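PDB 3U07: DUF1254 domain-containing protein from Vibrio parahaemolyticus, which is of unknown function but is probably exported from the cytoplasm. Local coordinates for residues 111-123 with 284-296. The protein carries 2 engineered substitutions. Sequence-based numbering, arbitrary orientation.
Sequences LHTMDMGHYTNAA and LGTRDTLGDAPRD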
# COMPACT_ATOMS: atom_id res chain seq x y z
N LEU A 111 -2.86 0.22 10.96
CA LEU A 111 -2.39 -1.16 10.83
C LEU A 111 -3.06 -1.59 9.53
O LEU A 111 -4.28 -1.65 9.43
CB LEU A 111 -2.87 -2.03 12.00
CG LEU A 111 -2.68 -3.55 11.86
CD1 LEU A 111 -1.22 -3.88 11.58
CD2 LEU A 111 -3.15 -4.23 13.13
N HIS A 112 -2.25 -1.87 8.51
CA HIS A 112 -2.76 -2.23 7.20
C HIS A 112 -2.29 -3.61 6.75
O HIS A 112 -1.09 -3.87 6.70
CB HIS A 112 -2.30 -1.16 6.20
CG HIS A 112 -2.68 -1.44 4.78
ND1 HIS A 112 -1.88 -1.06 3.72
CD2 HIS A 112 -3.77 -2.03 4.24
CE1 HIS A 112 -2.47 -1.42 2.59
NE2 HIS A 112 -3.61 -2.01 2.88
N THR A 113 -3.23 -4.50 6.43
CA THR A 113 -2.88 -5.84 5.99
C THR A 113 -3.54 -6.14 4.65
O THR A 113 -4.65 -5.68 4.38
CB THR A 113 -3.32 -6.93 7.01
OG1 THR A 113 -4.73 -6.81 7.27
CG2 THR A 113 -2.55 -6.79 8.32
N MSE A 114 -2.84 -6.91 3.83
CA MSE A 114 -3.35 -7.29 2.51
C MSE A 114 -3.05 -8.75 2.26
O MSE A 114 -2.04 -9.27 2.74
CB MSE A 114 -2.70 -6.43 1.42
CG MSE A 114 -3.07 -4.95 1.53
SE MSE A 114 -2.28 -3.86 0.13
CE MSE A 114 -0.51 -3.79 0.90
N ASP A 115 -3.92 -9.43 1.52
CA ASP A 115 -3.68 -10.83 1.23
C ASP A 115 -2.93 -11.00 -0.08
O ASP A 115 -2.65 -10.02 -0.78
CB ASP A 115 -5.00 -11.62 1.21
CG ASP A 115 -5.98 -11.16 0.14
OD1 ASP A 115 -5.54 -10.75 -0.96
OD2 ASP A 115 -7.20 -11.23 0.40
N MSE A 116 -2.59 -12.25 -0.38
CA MSE A 116 -1.83 -12.58 -1.58
C MSE A 116 -2.58 -12.40 -2.90
O MSE A 116 -2.05 -12.70 -3.97
CB MSE A 116 -1.31 -14.02 -1.46
CG MSE A 116 -0.35 -14.20 -0.30
SE MSE A 116 1.25 -13.10 -0.49
CE MSE A 116 2.08 -14.20 -1.84
N GLY A 117 -3.81 -11.92 -2.83
CA GLY A 117 -4.56 -11.68 -4.06
C GLY A 117 -4.58 -10.18 -4.31
O GLY A 117 -5.26 -9.69 -5.22
N HIS A 118 -3.82 -9.48 -3.47
CA HIS A 118 -3.66 -8.02 -3.46
C HIS A 118 -4.91 -7.26 -3.03
O HIS A 118 -5.22 -6.19 -3.56
CB HIS A 118 -3.16 -7.51 -4.82
CG HIS A 118 -2.46 -6.18 -4.73
ND1 HIS A 118 -3.06 -4.99 -5.11
CD2 HIS A 118 -1.24 -5.85 -4.26
CE1 HIS A 118 -2.22 -3.99 -4.89
NE2 HIS A 118 -1.11 -4.48 -4.37
N TYR A 119 -5.64 -7.82 -2.06
CA TYR A 119 -6.82 -7.18 -1.50
C TYR A 119 -6.50 -6.73 -0.08
O TYR A 119 -5.91 -7.49 0.69
CB TYR A 119 -8.01 -8.14 -1.39
CG TYR A 119 -8.67 -8.52 -2.68
CD1 TYR A 119 -8.38 -9.74 -3.29
CD2 TYR A 119 -9.59 -7.67 -3.28
CE1 TYR A 119 -8.99 -10.10 -4.48
CE2 TYR A 119 -10.21 -8.03 -4.47
CZ TYR A 119 -9.91 -9.24 -5.06
OH TYR A 119 -10.51 -9.60 -6.24
N THR A 120 -6.87 -5.51 0.26
CA THR A 120 -6.66 -5.04 1.62
C THR A 120 -7.73 -5.78 2.44
O THR A 120 -8.90 -5.82 2.05
CB THR A 120 -6.89 -3.51 1.72
OG1 THR A 120 -5.72 -2.82 1.24
CG2 THR A 120 -7.16 -3.10 3.16
N ASN A 121 -7.34 -6.43 3.54
CA ASN A 121 -8.32 -7.14 4.35
C ASN A 121 -8.45 -6.57 5.76
O ASN A 121 -9.22 -7.06 6.58
CB ASN A 121 -8.03 -8.65 4.40
CG ASN A 121 -6.60 -8.99 4.80
OD1 ASN A 121 -5.87 -8.18 5.38
ND2 ASN A 121 -6.19 -10.22 4.51
N ALA A 122 -7.68 -5.52 6.04
CA ALA A 122 -7.76 -4.86 7.32
C ALA A 122 -7.07 -3.51 7.27
O ALA A 122 -5.99 -3.37 6.69
CB ALA A 122 -7.16 -5.72 8.42
N ALA A 123 -7.70 -2.51 7.88
CA ALA A 123 -7.15 -1.17 7.95
C ALA A 123 -7.65 -0.55 9.24
O ALA A 123 -8.60 0.22 9.24
CB ALA A 123 -7.62 -0.34 6.75
N LEU A 284 -7.48 0.05 -5.83
CA LEU A 284 -7.05 -0.41 -4.52
C LEU A 284 -8.26 -0.52 -3.62
O LEU A 284 -9.01 0.44 -3.44
CB LEU A 284 -6.05 0.59 -3.94
CG LEU A 284 -4.79 0.83 -4.79
CD1 LEU A 284 -3.98 1.98 -4.22
CD2 LEU A 284 -3.95 -0.45 -4.83
N GLY A 285 -8.46 -1.71 -3.04
CA GLY A 285 -9.61 -1.89 -2.18
C GLY A 285 -9.65 -3.25 -1.49
O GLY A 285 -8.64 -3.94 -1.36
N THR A 286 -10.85 -3.63 -1.06
CA THR A 286 -11.06 -4.88 -0.35
C THR A 286 -11.85 -5.83 -1.23
O THR A 286 -12.31 -5.46 -2.31
CB THR A 286 -11.90 -4.64 0.91
OG1 THR A 286 -13.24 -4.29 0.52
CG2 THR A 286 -11.32 -3.48 1.74
N ARG A 287 -12.00 -7.07 -0.78
CA ARG A 287 -12.80 -8.02 -1.57
C ARG A 287 -14.26 -7.56 -1.55
O ARG A 287 -15.02 -7.87 -2.49
CB ARG A 287 -12.71 -9.43 -0.98
CG ARG A 287 -11.34 -10.06 -1.21
CD ARG A 287 -11.22 -11.50 -0.74
NE ARG A 287 -9.88 -12.02 -0.96
CZ ARG A 287 -9.43 -12.52 -2.11
NH1 ARG A 287 -10.21 -12.58 -3.18
NH2 ARG A 287 -8.18 -12.95 -2.19
N ASP A 288 -14.69 -6.81 -0.55
CA ASP A 288 -16.07 -6.43 -0.63
C ASP A 288 -16.35 -5.40 -1.72
O ASP A 288 -17.46 -5.31 -2.25
CB ASP A 288 -16.53 -5.92 0.69
CG ASP A 288 -17.16 -7.00 1.53
OD1 ASP A 288 -18.07 -7.69 1.02
OD2 ASP A 288 -16.77 -7.16 2.71
N THR A 289 -15.34 -4.59 -2.05
CA THR A 289 -15.54 -3.55 -3.06
C THR A 289 -14.92 -3.89 -4.40
O THR A 289 -15.32 -3.34 -5.42
CB THR A 289 -14.96 -2.19 -2.59
OG1 THR A 289 -13.57 -2.33 -2.30
CG2 THR A 289 -15.70 -1.69 -1.36
N LEU A 290 -13.95 -4.79 -4.43
CA LEU A 290 -13.34 -5.13 -5.71
C LEU A 290 -13.36 -6.61 -6.07
O LEU A 290 -12.94 -7.00 -7.16
CB LEU A 290 -11.90 -4.59 -5.76
CG LEU A 290 -11.77 -3.06 -5.73
CD1 LEU A 290 -10.32 -2.67 -5.53
CD2 LEU A 290 -12.31 -2.48 -7.04
N GLY A 291 -13.86 -7.44 -5.16
CA GLY A 291 -13.91 -8.86 -5.42
C GLY A 291 -14.54 -9.21 -6.76
O GLY A 291 -14.07 -10.11 -7.46
N ASP A 292 -15.59 -8.49 -7.14
CA ASP A 292 -16.27 -8.75 -8.40
C ASP A 292 -15.99 -7.70 -9.48
O ASP A 292 -16.65 -7.68 -10.52
CB ASP A 292 -17.78 -8.86 -8.17
CG ASP A 292 -18.15 -10.14 -7.44
OD1 ASP A 292 -18.96 -10.07 -6.49
OD2 ASP A 292 -17.64 -11.22 -7.82
N ALA A 293 -15.02 -6.83 -9.23
CA ALA A 293 -14.67 -5.78 -10.19
C ALA A 293 -13.85 -6.37 -11.34
O ALA A 293 -13.21 -7.42 -11.18
CB ALA A 293 -13.89 -4.68 -9.50
N PRO A 294 -13.85 -5.70 -12.51
CA PRO A 294 -13.10 -6.16 -13.69
C PRO A 294 -11.64 -6.45 -13.33
O PRO A 294 -10.99 -5.66 -12.65
CB PRO A 294 -13.24 -4.99 -14.66
CG PRO A 294 -14.58 -4.43 -14.31
CD PRO A 294 -14.54 -4.43 -12.80
N ARG A 295 -11.13 -7.59 -13.81
CA ARG A 295 -9.76 -7.99 -13.51
C ARG A 295 -8.65 -7.11 -14.07
O ARG A 295 -7.65 -6.88 -13.38
CB ARG A 295 -9.52 -9.44 -13.96
CG ARG A 295 -10.25 -10.51 -13.14
CD ARG A 295 -9.89 -10.43 -11.66
NE ARG A 295 -10.73 -9.47 -10.95
CZ ARG A 295 -10.60 -9.20 -9.65
NH1 ARG A 295 -9.67 -9.81 -8.93
NH2 ARG A 295 -11.41 -8.33 -9.07
N ASP A 296 -8.78 -6.62 -15.31
CA ASP A 296 -7.70 -5.79 -15.83
C ASP A 296 -7.57 -4.49 -15.04
O ASP A 296 -6.47 -4.02 -14.80
CB ASP A 296 -7.86 -5.51 -17.34
CG ASP A 296 -9.21 -4.93 -17.72
OD1 ASP A 296 -10.07 -4.73 -16.84
OD2 ASP A 296 -9.41 -4.69 -18.93
O HOH W 1 -6.27 -3.50 -3.47
O HOH W 2 -11.52 -11.98 -6.38
O HOH W 3 -10.59 -7.84 1.58
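Y119, just after the type I turn D115-H118 of the hairpin between strands 109-115 and 120-125, is gripped by two arginines of segment 284-296 in a buried polar-aromatic contact that joins the edge of an antiparallel sheet to the short helix 287-290 and the start of helix 295-305. The Y119 and R287 side chains cross at about a right angle. R287 CG makes a CH-pi contact over one ring face, 3.6 Å from the centroid. The extended chain beyond it lays the guanidinium against the ring rim, Y119 CD1 lying over R287 CZ at 3.2 Å. The two planes are 40° apart. Y119 OH accepts from R295 NH1 at 2.8 Å and, weakly, from NH2. R295 bends at chi2 (-57°) and chi3 (86°), which lets NE and NH2 clasp A293 O side-on, fixing the guanidinium's rotation.

R287 NE reaches D115 OD2 from the syn side of the carboxylate, somewhat out of its plane, a salt bridge of 3.1 Å with a weak second bond from NH2. OD1 takes the backbone N-H groups of G117, in an Asx turn, and Y119 from opposite faces. D232 binds R287 NH1, and F298 meets both Y119 and R295. Beside the ring, T120 N donates to G285 O at 2.9 Å.

D115 and D232 thus balance the buried R287 charge and hold its guanidinium against the ring, while donation from R295 would probably make the Y119 O-H a stronger donor and lower its pKa somewhat.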